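Local coordinates for protein putative solute-binding component of ABC transporter (Clostridium phytofermentans, PDB 4YS6) that binds beta-D-glucopyranose and probably delivers sugar to an ABC transporter as its solute-binding component, at residues T45-R50 with Y73-V78; L96-I101 with R125-S130; A214-E219 with C244-T249. One frame throughout, in Å; residues are numbered along the deposited sequence. Where two conformers were deposited one is given.

Contact 1 of 3, residues T45-R50 with Y73-V78; sequences TKDLQR and YASNDV. With NA (sodium ion), chain G; BGC (beta-D-glucopyranose), chain D.
Thr-45 and Ser-75 bring the two loop backbones together, their CA atoms 4.3 Å apart, and 73-78 folds back as a type I' beta turn from Ala-74 to Asp-77, closed by Asp-77 N to Ala-74 O at 3.0 Å. No hydrogen bond crosses between the segments, so their join rests on van der Waals packing. The main piece is Lys-46 laid over one face of the Tyr-73 ring: CG stands 3.5 Å above the ring plane, displaced toward the rim, in a CH-pi contact, and the chain, extended beyond CG, carries CE to 3.5 Å from Tyr-73 CD1. The phenol OH is hydrogen-bonded to Trp-51 O. The segments lie at the carboxyl ends of neighbouring parallel strands, 38-43 and 68-73, and each runs into a helix, the usual place for binding loops in an alpha/beta lobe of a type I periplasmic binding protein. Thr-45 has OG1 anti to its own N (chi1 -179°), where it accepts from Asp-47 N in an ST turn; CG2 is thereby directed to Asn-76 OD1, 3.5 Å away. Past this turn, Arg-50 NH1 donates to glucose O3 at 2.9 Å, in the guanidinium plane, while Asp-54 and Asp-124 form salt bridges with the same guanidinium. At the other end, a sodium ion is bound by Ser-75 O at 2.4 Å, Asp-77 OD1 at 2.5 Å and three waters.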
loop_
_atom_site.group_PDB
_atom_site.type_symbol
_atom_site.label_atom_id
_atom_site.label_comp_id
_atom_site.label_asym_id
_atom_site.label_seq_id
_atom_site.Cartn_x
_atom_site.Cartn_y
_atom_site.Cartn_z
ATOM N N THR A 45 -10.745 -5.467 1.973
ATOM C CA THR A 45 -11.691 -4.731 2.779
ATOM C C THR A 45 -12.126 -3.492 2.038
ATOM O O THR A 45 -11.397 -3.010 1.187
ATOM C CB THR A 45 -11.079 -4.333 4.119
ATOM O OG1 THR A 45 -12.040 -3.626 4.890
ATOM C CG2 THR A 45 -9.856 -3.438 3.907
ATOM N N LYS A 46 -13.311 -2.984 2.371
ATOM C CA LYS A 46 -13.780 -1.683 1.883
ATOM C C LYS A 46 -13.394 -0.541 2.817
ATOM O O LYS A 46 -13.609 0.628 2.485
ATOM C CB LYS A 46 -15.306 -1.695 1.730
ATOM C CG LYS A 46 -15.792 -2.543 0.587
ATOM C CD LYS A 46 -17.311 -2.455 0.476
ATOM C CE LYS A 46 -17.822 -3.323 -0.663
ATOM N NZ LYS A 46 -19.310 -3.370 -0.726
ATOM N N ASP A 47 -12.807 -0.867 3.965
ATOM C CA ASP A 47 -12.560 0.134 5.020
ATOM C C ASP A 47 -11.225 0.840 4.799
ATOM O O ASP A 47 -10.918 1.824 5.460
ATOM C CB ASP A 47 -12.585 -0.510 6.405
ATOM C CG ASP A 47 -13.974 -1.025 6.792
ATOM O OD1 ASP A 47 -14.979 -0.332 6.509
ATOM O OD2 ASP A 47 -14.057 -2.129 7.373
ATOM N N LEU A 48 -10.430 0.323 3.867
ATOM C CA LEU A 48 -9.220 0.976 3.401
ATOM C C LEU A 48 -9.545 1.418 1.978
ATOM O O LEU A 48 -9.971 0.612 1.155
ATOM C CB LEU A 48 -8.035 0.025 3.456
ATOM C CG LEU A 48 -7.600 -0.388 4.865
ATOM C CD1 LEU A 48 -6.678 -1.565 4.845
ATOM C CD2 LEU A 48 -6.936 0.768 5.572
ATOM N N GLN A 49 -9.415 2.706 1.690
ATOM C CA GLN A 49 -10.162 3.261 0.578
ATOM C C GLN A 49 -9.866 2.633 -0.772
ATOM O O GLN A 49 -10.791 2.337 -1.528
ATOM C CB GLN A 49 -9.916 4.757 0.450
ATOM C CG GLN A 49 -10.914 5.445 -0.470
ATOM C CD GLN A 49 -10.356 6.748 -1.019
ATOM O OE1 GLN A 49 -10.180 7.719 -0.293
ATOM N NE2 GLN A 49 -10.071 6.761 -2.298
ATOM N N ARG A 50 -8.591 2.462 -1.096
ATOM C CA ARG A 50 -8.225 2.158 -2.471
ATOM C C ARG A 50 -8.914 0.903 -3.015
ATOM O O ARG A 50 -9.245 0.846 -4.208
ATOM C CB ARG A 50 -6.693 2.016 -2.637
ATOM C CG ARG A 50 -6.056 0.883 -1.906
ATOM C CD ARG A 50 -4.665 0.596 -2.448
ATOM N NE ARG A 50 -4.710 -0.041 -3.764
ATOM C CZ ARG A 50 -3.634 -0.532 -4.383
ATOM N NH1 ARG A 50 -2.432 -0.396 -3.853
ATOM N NH2 ARG A 50 -3.745 -1.143 -5.559
ATOM N N TYR A 73 -15.448 -8.764 -1.034
ATOM C CA TYR A 73 -14.614 -8.066 -0.055
ATOM C C TYR A 73 -14.696 -8.781 1.285
ATOM O O TYR A 73 -15.783 -9.189 1.700
ATOM C CB TYR A 73 -15.059 -6.619 0.149
ATOM C CG TYR A 73 -14.795 -5.723 -1.029
ATOM C CD1 TYR A 73 -15.657 -5.707 -2.109
ATOM C CD2 TYR A 73 -13.685 -4.906 -1.054
ATOM C CE1 TYR A 73 -15.422 -4.882 -3.197
ATOM C CE2 TYR A 73 -13.434 -4.075 -2.133
ATOM C CZ TYR A 73 -14.295 -4.076 -3.201
ATOM O OH TYR A 73 -14.071 -3.263 -4.285
ATOM N N ALA A 74 -13.571 -8.858 1.995
ATOM C CA ALA A 74 -13.484 -9.721 3.174
ATOM C C ALA A 74 -13.436 -9.034 4.555
ATOM O O ALA A 74 -13.208 -9.697 5.557
ATOM C CB ALA A 74 -12.274 -10.613 3.027
ATOM N N SER A 75 -13.655 -7.722 4.596
ATOM C CA SER A 75 -13.650 -6.973 5.858
ATOM C C SER A 75 -12.367 -7.176 6.653
ATOM O O SER A 75 -12.366 -7.118 7.876
ATOM C CB SER A 75 -14.845 -7.357 6.719
ATOM O OG SER A 75 -15.067 -6.367 7.704
ATOM N N ASN A 76 -11.263 -7.387 5.947
ATOM C CA ASN A 76 -9.953 -7.613 6.581
ATOM C C ASN A 76 -9.942 -8.797 7.550
ATOM O O ASN A 76 -9.105 -8.879 8.466
ATOM C CB ASN A 76 -9.473 -6.328 7.293
ATOM C CG ASN A 76 -8.324 -5.649 6.575
ATOM O OD1 ASN A 76 -8.002 -5.978 5.436
ATOM N ND2 ASN A 76 -7.714 -4.669 7.239
ATOM N N ASP A 77 -10.847 -9.741 7.334
ATOM C CA ASP A 77 -10.911 -10.970 8.118
ATOM C C ASP A 77 -10.381 -12.136 7.275
ATOM O O ASP A 77 -10.981 -12.488 6.257
ATOM C CB ASP A 77 -12.352 -11.217 8.569
ATOM C CG ASP A 77 -12.794 -10.260 9.662
ATOM O OD1 ASP A 77 -11.916 -9.675 10.322
ATOM O OD2 ASP A 77 -14.017 -10.094 9.875
ATOM N N VAL A 78 -9.251 -12.717 7.684
ATOM C CA VAL A 78 -8.579 -13.743 6.886
ATOM C C VAL A 78 -9.466 -14.953 6.596
ATOM O O VAL A 78 -9.500 -15.436 5.459
ATOM C CB VAL A 78 -7.277 -14.193 7.575
ATOM C CG1 VAL A 78 -6.660 -15.422 6.889
ATOM C CG2 VAL A 78 -6.292 -13.051 7.575
HETATM NA NA NA G . -12.098 -7.216 10.256
HETATM C C2 BGC D . -1.024 -1.212 -0.621
HETATM C C3 BGC D . -1.173 0.222 -0.228
HETATM C C4 BGC D . -2.251 0.433 0.750
HETATM C C5 BGC D . -2.134 -0.473 1.937
HETATM C C6 BGC D . -3.335 -0.438 2.859
HETATM C C1 BGC D . -0.745 -2.060 0.637
HETATM O O1 BGC D . -0.629 -3.317 0.375
HETATM O O2 BGC D . 0.059 -1.358 -1.530
HETATM O O3 BGC D . -1.431 0.972 -1.475
HETATM O O4 BGC D . -2.224 1.781 1.285
HETATM O O5 BGC D . -1.998 -1.838 1.440
HETATM O O6 BGC D . -4.557 -0.519 2.143
HETATM O O HOH W 1 -13.426 -5.425 9.467
HETATM O O HOH W 2 -10.108 -7.229 11.093
HETATM O O HOH W 3 -14.581 -7.630 10.563
#

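Contact 2 of 3, residues L96-I101 with R125-S130; sequences LVIASI and RLIMNS. With BGC (beta-D-glucopyranose), chain D.
Arg-125 NH1 reaches the carbonyl oxygen of Ser-100 at 2.9 Å, with an N-H...O angle of 171°, and this is the one direct hydrogen bond between the segments. Both lie at the carboxyl ends of adjacent parallel strands, 95-98 and 119-123, joined by helix 107-115 in a beta-alpha-beta crossover of the first lobe, so the contact sits where such a sheet presents its ligand-binding loops. The oxygen lies essentially in the guanidinium plane, although the donor is tilted 26° from the plane of the Ser-100 carbonyl. The same flat group grips the sugar along its edge: NE donates to glucose O1 at 2.9 Å and NH2 to the ring oxygen O5 at 3.0 Å. With NH1 held by Ser-100 and the other two nitrogens by the ligand, three bonds in different directions resist rotation of the guanidinium. An extended chain from CG to NE (chi3 172°) spans the distance between backbone and sugar.

One shell further out, Ile-127 packs against Ser-100 and Ile-98 through CG1 and CD1. Its CD1 meets Ile-98 CB at 4.0 Å, the two side chains crossing at about a right angle, and Leu-110 of helix 107-115 touches both. Gln-81 of helix 78-90 holds Ala-99 O and Ile-101 N and so helps position the Ser-100 loop. At the backbone end of Arg-125 a water bridges the two segments: it donates to Ile-98 O at 2.8 Å and to Arg-125 O at 2.7 Å, and accepts from Ser-100 N at 2.8 Å.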
loop_
_atom_site.group_PDB
_atom_site.type_symbol
_atom_site.label_atom_id
_atom_site.label_comp_id
_atom_site.label_asym_id
_atom_site.label_seq_id
_atom_site.Cartn_x
_atom_site.Cartn_y
_atom_site.Cartn_z
ATOM N N LEU A 96 -8.394 -16.755 -10.588
ATOM C CA LEU A 96 -8.549 -15.957 -9.372
ATOM C C LEU A 96 -7.588 -14.785 -9.360
ATOM O O LEU A 96 -6.386 -14.958 -9.560
ATOM C CB LEU A 96 -8.313 -16.807 -8.135
ATOM C CG LEU A 96 -9.246 -18.010 -7.991
ATOM C CD1 LEU A 96 -8.689 -18.992 -6.954
ATOM C CD2 LEU A 96 -10.629 -17.528 -7.592
ATOM N N VAL A 97 -8.140 -13.604 -9.123
ATOM C CA VAL A 97 -7.364 -12.406 -8.881
ATOM C C VAL A 97 -7.507 -12.084 -7.410
ATOM O O VAL A 97 -8.621 -11.780 -6.958
ATOM C CB VAL A 97 -7.854 -11.241 -9.728
ATOM C CG1 VAL A 97 -7.067 -9.985 -9.391
ATOM C CG2 VAL A 97 -7.738 -11.582 -11.211
ATOM N N ILE A 98 -6.405 -12.152 -6.649
ATOM C CA ILE A 98 -6.498 -12.079 -5.193
ATOM C C ILE A 98 -5.609 -11.029 -4.602
ATOM O O ILE A 98 -4.396 -11.061 -4.781
ATOM C CB ILE A 98 -6.144 -13.441 -4.523
ATOM C CG1 ILE A 98 -7.108 -14.521 -4.995
ATOM C CG2 ILE A 98 -6.168 -13.325 -3.008
ATOM C CD1 ILE A 98 -6.693 -15.868 -4.623
ATOM N N ALA A 99 -6.229 -10.098 -3.880
ATOM C CA ALA A 99 -5.522 -9.123 -3.068
ATOM C C ALA A 99 -5.624 -9.589 -1.610
ATOM O O ALA A 99 -6.636 -9.377 -0.945
ATOM C CB ALA A 99 -6.108 -7.745 -3.245
ATOM N N SER A 100 -4.596 -10.281 -1.147
ATOM C CA SER A 100 -4.647 -11.001 0.117
ATOM C C SER A 100 -4.535 -10.083 1.323
ATOM O O SER A 100 -3.865 -9.050 1.279
ATOM C CB SER A 100 -3.530 -12.050 0.155
ATOM O OG SER A 100 -2.273 -11.439 0.098
ATOM N N ILE A 101 -5.211 -10.458 2.405
ATOM C CA ILE A 101 -5.084 -9.737 3.665
ATOM C C ILE A 101 -3.743 -10.074 4.280
ATOM O O ILE A 101 -2.945 -9.181 4.590
ATOM C CB ILE A 101 -6.215 -10.090 4.622
ATOM C CG1 ILE A 101 -7.564 -9.672 4.017
ATOM C CG2 ILE A 101 -6.041 -9.371 5.955
ATOM C CD1 ILE A 101 -8.717 -10.316 4.676
ATOM N N ARG A 125 -0.528 -7.047 -3.578
ATOM C CA ARG A 125 0.231 -7.707 -2.518
ATOM C C ARG A 125 0.667 -9.089 -2.946
ATOM O O ARG A 125 -0.108 -9.827 -3.540
ATOM C CB ARG A 125 -0.621 -7.836 -1.261
ATOM C CG ARG A 125 -1.097 -6.478 -0.745
ATOM C CD ARG A 125 -2.192 -6.670 0.278
ATOM N NE ARG A 125 -2.539 -5.400 0.939
ATOM C CZ ARG A 125 -3.451 -5.283 1.904
ATOM N NH1 ARG A 125 -4.146 -6.328 2.304
ATOM N NH2 ARG A 125 -3.671 -4.109 2.476
ATOM N N LEU A 126 1.895 -9.461 -2.641
ATOM C CA LEU A 126 2.379 -10.758 -3.063
ATOM C C LEU A 126 1.865 -11.879 -2.124
ATOM O O LEU A 126 1.851 -11.738 -0.902
ATOM C CB LEU A 126 3.900 -10.731 -3.144
ATOM C CG LEU A 126 4.577 -11.966 -3.731
ATOM C CD1 LEU A 126 4.131 -12.244 -5.149
ATOM C CD2 LEU A 126 6.099 -11.838 -3.638
ATOM N N ILE A 127 1.434 -12.982 -2.726
ATOM C CA ILE A 127 1.005 -14.181 -1.998
ATOM C C ILE A 127 2.233 -15.040 -1.753
ATOM O O ILE A 127 2.981 -15.318 -2.692
ATOM C CB ILE A 127 -0.067 -14.942 -2.793
ATOM C CG1 ILE A 127 -1.355 -14.112 -2.836
ATOM C CG2 ILE A 127 -0.327 -16.323 -2.199
ATOM C CD1 ILE A 127 -2.360 -14.585 -3.856
HETATM N N MSE A 128 2.465 -15.394 -0.488
HETATM C CA MSE A 128 3.730 -15.954 -0.020
HETATM C C MSE A 128 3.671 -17.462 0.236
HETATM O O MSE A 128 2.616 -18.004 0.591
HETATM C CB MSE A 128 4.176 -15.248 1.287
HETATM C CG MSE A 128 4.167 -13.758 1.293
HETATM SE SE MSE A 128 5.275 -12.992 -0.113
HETATM C CE MSE A 128 7.024 -13.401 0.670
ATOM N N ASN A 129 4.818 -18.127 0.107
ATOM C CA ASN A 129 4.953 -19.542 0.434
ATOM C C ASN A 129 3.922 -20.423 -0.220
ATOM O O ASN A 129 3.375 -21.327 0.418
ATOM C CB ASN A 129 4.875 -19.755 1.940
ATOM C CG ASN A 129 6.082 -19.248 2.650
ATOM O OD1 ASN A 129 7.144 -19.092 2.048
ATOM N ND2 ASN A 129 5.947 -19.012 3.951
ATOM N N SER A 130 3.649 -20.148 -1.489
ATOM C CA SER A 130 2.751 -20.965 -2.292
ATOM C C SER A 130 3.313 -21.161 -3.670
ATOM O O SER A 130 3.780 -20.208 -4.263
ATOM C CB SER A 130 1.374 -20.313 -2.406
ATOM O OG SER A 130 0.555 -21.045 -3.312
HETATM C C2 BGC D . -1.024 -1.212 -0.621
HETATM C C3 BGC D . -1.173 0.222 -0.228
HETATM C C4 BGC D . -2.251 0.433 0.750
HETATM C C5 BGC D . -2.134 -0.473 1.937
HETATM C C6 BGC D . -3.335 -0.438 2.859
HETATM C C1 BGC D . -0.745 -2.060 0.637
HETATM O O1 BGC D . -0.629 -3.317 0.375
HETATM O O2 BGC D . 0.059 -1.358 -1.530
HETATM O O3 BGC D . -1.431 0.972 -1.475
HETATM O O4 BGC D . -2.224 1.781 1.285
HETATM O O5 BGC D . -1.998 -1.838 1.440
HETATM O O6 BGC D . -4.557 -0.519 2.143
HETATM O O HOH W 4 -2.432 -10.929 -2.856
#

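Contact 3 of 3, residues A214-E219 with C244-T249; sequences AGWSTE and CSNDST. With BGC (beta-D-glucopyranose), chain D.
Ser-248 OG donates to Trp-216 O at 2.6 Å, lying in the plane of that carbonyl, and this short bond belongs to a network that reaches the sugar through Asn-246. The same hydroxyl oxygen accepts from Asn-246 ND2 at 2.9 Å, in the amide plane, while the other N-H of ND2 goes to glucose O4, also at 2.9 Å. Both amide hydrogens are thus used, and so is the carbonyl end: Asn-246 is the N-cap of helix 247-260, and its OD1 accepts from Thr-249 N at 2.9 Å, the donor standing 35° out of the carbonyl plane. Ser-248 has OG between its own N and carbonyl carbon (chi1 65°), which directs the hydroxyl across to the tryptophan backbone. Its carbonyl oxygen, in turn, accepts from Thr-218 OG1 at 2.8 Å, with the donor tilted from the carbonyl plane, and takes a further CA-H...O contact from Thr-218 CA at 3.4 Å.

The indole meets the amide obliquely at its CE3/CZ3 rim, on the same side as the sugar: Asn-246 CG comes within 3.3 Å of Trp-216 CE3, with ring and amide planes 53° apart, and glucose C5 lies over the centre of the indole, 3.6 Å above it, on the aromatic platform familiar from carbohydrate-binding sites. NE1 is satisfied by Asp-176 OD2, which also binds the sugar, and Ser-245 OG is hydrogen-bonded to Thr-171 OG1. Ser-217 caps the other helix through Thr-220 N. In the second lobe's parallel sheet, strand 241-244 leads through Ser-245 and the N-cap Asn-246 into helix 247-260; helix 218-232 starts alongside, and Ala-179 and Phe-182 of helix 177-195 pack against Trp-216.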
loop_
_atom_site.group_PDB
_atom_site.type_symbol
_atom_site.label_atom_id
_atom_site.label_comp_id
_atom_site.label_asym_id
_atom_site.label_seq_id
_atom_site.Cartn_x
_atom_site.Cartn_y
_atom_site.Cartn_z
ATOM N N ALA A 214 -0.841 -2.746 12.757
ATOM C CA ALA A 214 -1.792 -3.822 12.499
ATOM C C ALA A 214 -2.993 -3.400 11.639
ATOM O O ALA A 214 -3.652 -2.384 11.905
ATOM C CB ALA A 214 -2.278 -4.386 13.830
ATOM N N GLY A 215 -3.257 -4.177 10.584
ATOM C CA GLY A 215 -4.352 -3.912 9.678
ATOM C C GLY A 215 -4.280 -2.624 8.896
ATOM O O GLY A 215 -5.283 -2.213 8.313
ATOM N N TRP A 216 -3.113 -1.971 8.883
ATOM C CA TRP A 216 -2.974 -0.651 8.287
ATOM C C TRP A 216 -3.978 0.340 8.904
ATOM O O TRP A 216 -4.403 1.328 8.260
ATOM C CB TRP A 216 -3.175 -0.715 6.780
ATOM C CG TRP A 216 -2.104 -1.408 5.973
ATOM C CD1 TRP A 216 -2.096 -2.694 5.509
ATOM C CD2 TRP A 216 -0.910 -0.798 5.470
ATOM N NE1 TRP A 216 -0.979 -2.907 4.742
ATOM C CE2 TRP A 216 -0.226 -1.766 4.719
ATOM C CE3 TRP A 216 -0.350 0.482 5.592
ATOM C CZ2 TRP A 216 0.990 -1.488 4.074
ATOM C CZ3 TRP A 216 0.854 0.744 4.960
ATOM C CH2 TRP A 216 1.498 -0.225 4.208
ATOM N N SER A 217 -4.339 0.072 10.163
ATOM C CA SER A 217 -5.442 0.767 10.800
ATOM C C SER A 217 -5.151 2.218 11.170
ATOM O O SER A 217 -4.202 2.525 11.890
ATOM C CB SER A 217 -5.864 -0.002 12.057
ATOM O OG SER A 217 -6.766 0.761 12.836
ATOM N N THR A 218 -5.997 3.110 10.668
ATOM C CA THR A 218 -5.939 4.512 11.046
ATOM C C THR A 218 -6.069 4.673 12.550
ATOM O O THR A 218 -5.313 5.432 13.159
ATOM C CB THR A 218 -7.046 5.312 10.345
ATOM O OG1 THR A 218 -6.831 5.254 8.941
ATOM C CG2 THR A 218 -7.042 6.772 10.802
ATOM N N GLU A 219 -6.999 3.947 13.166
ATOM C CA GLU A 219 -7.218 4.094 14.604
ATOM C C GLU A 219 -6.020 3.625 15.412
ATOM O O GLU A 219 -5.631 4.257 16.408
ATOM C CB GLU A 219 -8.463 3.323 15.048
ATOM C CG GLU A 219 -8.813 3.572 16.512
ATOM C CD GLU A 219 -10.166 3.005 16.914
ATOM O OE1 GLU A 219 -10.934 2.588 16.020
ATOM O OE2 GLU A 219 -10.462 2.980 18.131
ATOM N N CYS A 244 5.411 7.927 7.266
ATOM C CA CYS A 244 4.252 7.042 7.207
ATOM C C CYS A 244 4.267 6.354 5.867
ATOM O O CYS A 244 4.333 7.025 4.838
ATOM C CB CYS A 244 2.943 7.789 7.358
ATOM S SG CYS A 244 2.819 8.641 8.949
ATOM N N SER A 245 4.142 5.028 5.878
ATOM C CA SER A 245 4.205 4.281 4.633
ATOM C C SER A 245 2.965 4.446 3.768
ATOM O O SER A 245 3.042 4.187 2.561
ATOM C CB SER A 245 4.445 2.782 4.901
ATOM O OG SER A 245 5.716 2.537 5.500
ATOM N N ASN A 246 1.828 4.865 4.323
ATOM C CA ASN A 246 0.664 5.091 3.482
ATOM C C ASN A 246 -0.283 6.111 4.066
ATOM O O ASN A 246 -0.063 6.657 5.138
ATOM C CB ASN A 246 -0.088 3.776 3.218
ATOM C CG ASN A 246 -1.042 3.408 4.341
ATOM O OD1 ASN A 246 -0.810 3.737 5.516
ATOM N ND2 ASN A 246 -2.156 2.759 3.987
ATOM N N ASP A 247 -1.361 6.358 3.356
ATOM C CA ASP A 247 -2.316 7.362 3.790
ATOM C C ASP A 247 -3.161 6.930 4.998
ATOM O O ASP A 247 -3.460 7.761 5.847
ATOM C CB ASP A 247 -3.212 7.733 2.631
ATOM C CG ASP A 247 -2.579 8.777 1.667
ATOM O OD1 ASP A 247 -1.400 9.181 1.830
ATOM O OD2 ASP A 247 -3.310 9.195 0.735
ATOM N N SER A 248 -3.542 5.661 5.134
ATOM C CA SER A 248 -4.384 5.315 6.281
ATOM C C SER A 248 -3.589 5.493 7.580
ATOM O O SER A 248 -4.149 5.977 8.585
ATOM C CB SER A 248 -4.979 3.895 6.161
ATOM O OG SER A 248 -3.994 2.873 6.197
ATOM N N THR A 249 -2.286 5.199 7.575
ATOM C CA THR A 249 -1.503 5.443 8.778
ATOM C C THR A 249 -1.230 6.937 8.948
ATOM O O THR A 249 -1.332 7.459 10.063
ATOM C CB THR A 249 -0.187 4.644 8.797
ATOM O OG1 THR A 249 0.635 4.987 7.686
ATOM C CG2 THR A 249 -0.479 3.143 8.775
HETATM C C2 BGC D . -1.024 -1.212 -0.621
HETATM C C3 BGC D . -1.173 0.222 -0.228
HETATM C C4 BGC D . -2.251 0.433 0.750
HETATM C C5 BGC D . -2.134 -0.473 1.937
HETATM C C6 BGC D . -3.335 -0.438 2.859
HETATM C C1 BGC D . -0.745 -2.060 0.637
HETATM O O1 BGC D . -0.629 -3.317 0.375
HETATM O O2 BGC D . 0.059 -1.358 -1.530
HETATM O O3 BGC D . -1.431 0.972 -1.475
HETATM O O4 BGC D . -2.224 1.781 1.285
HETATM O O5 BGC D . -1.998 -1.838 1.440
HETATM O O6 BGC D . -4.557 -0.519 2.143
#

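How the contacts relate
All three contacts reach the same glucose, which lies between two lobes. Contacts 1 and 2 belong to loops of the first lobe's sheet, and contact 3 to loops and helix starts of the second. Contact 1 is only partly buried, with exposed residues and a sodium ion at its outer end; contacts 2 and 3 are buried. Their chemistry differs accordingly: van der Waals and CH-pi packing joins the segments of contact 1, one arginine bond and a bridging water those of contact 2, hydroxyl bonds those of contact 3. They also touch each other: Ile-101 CD1 packs on the 74-77 turn and the helix start after it, Leu-48 reaches Ser-248, and Arg-125 NH2 meets Trp-216 CD1 across the cleft.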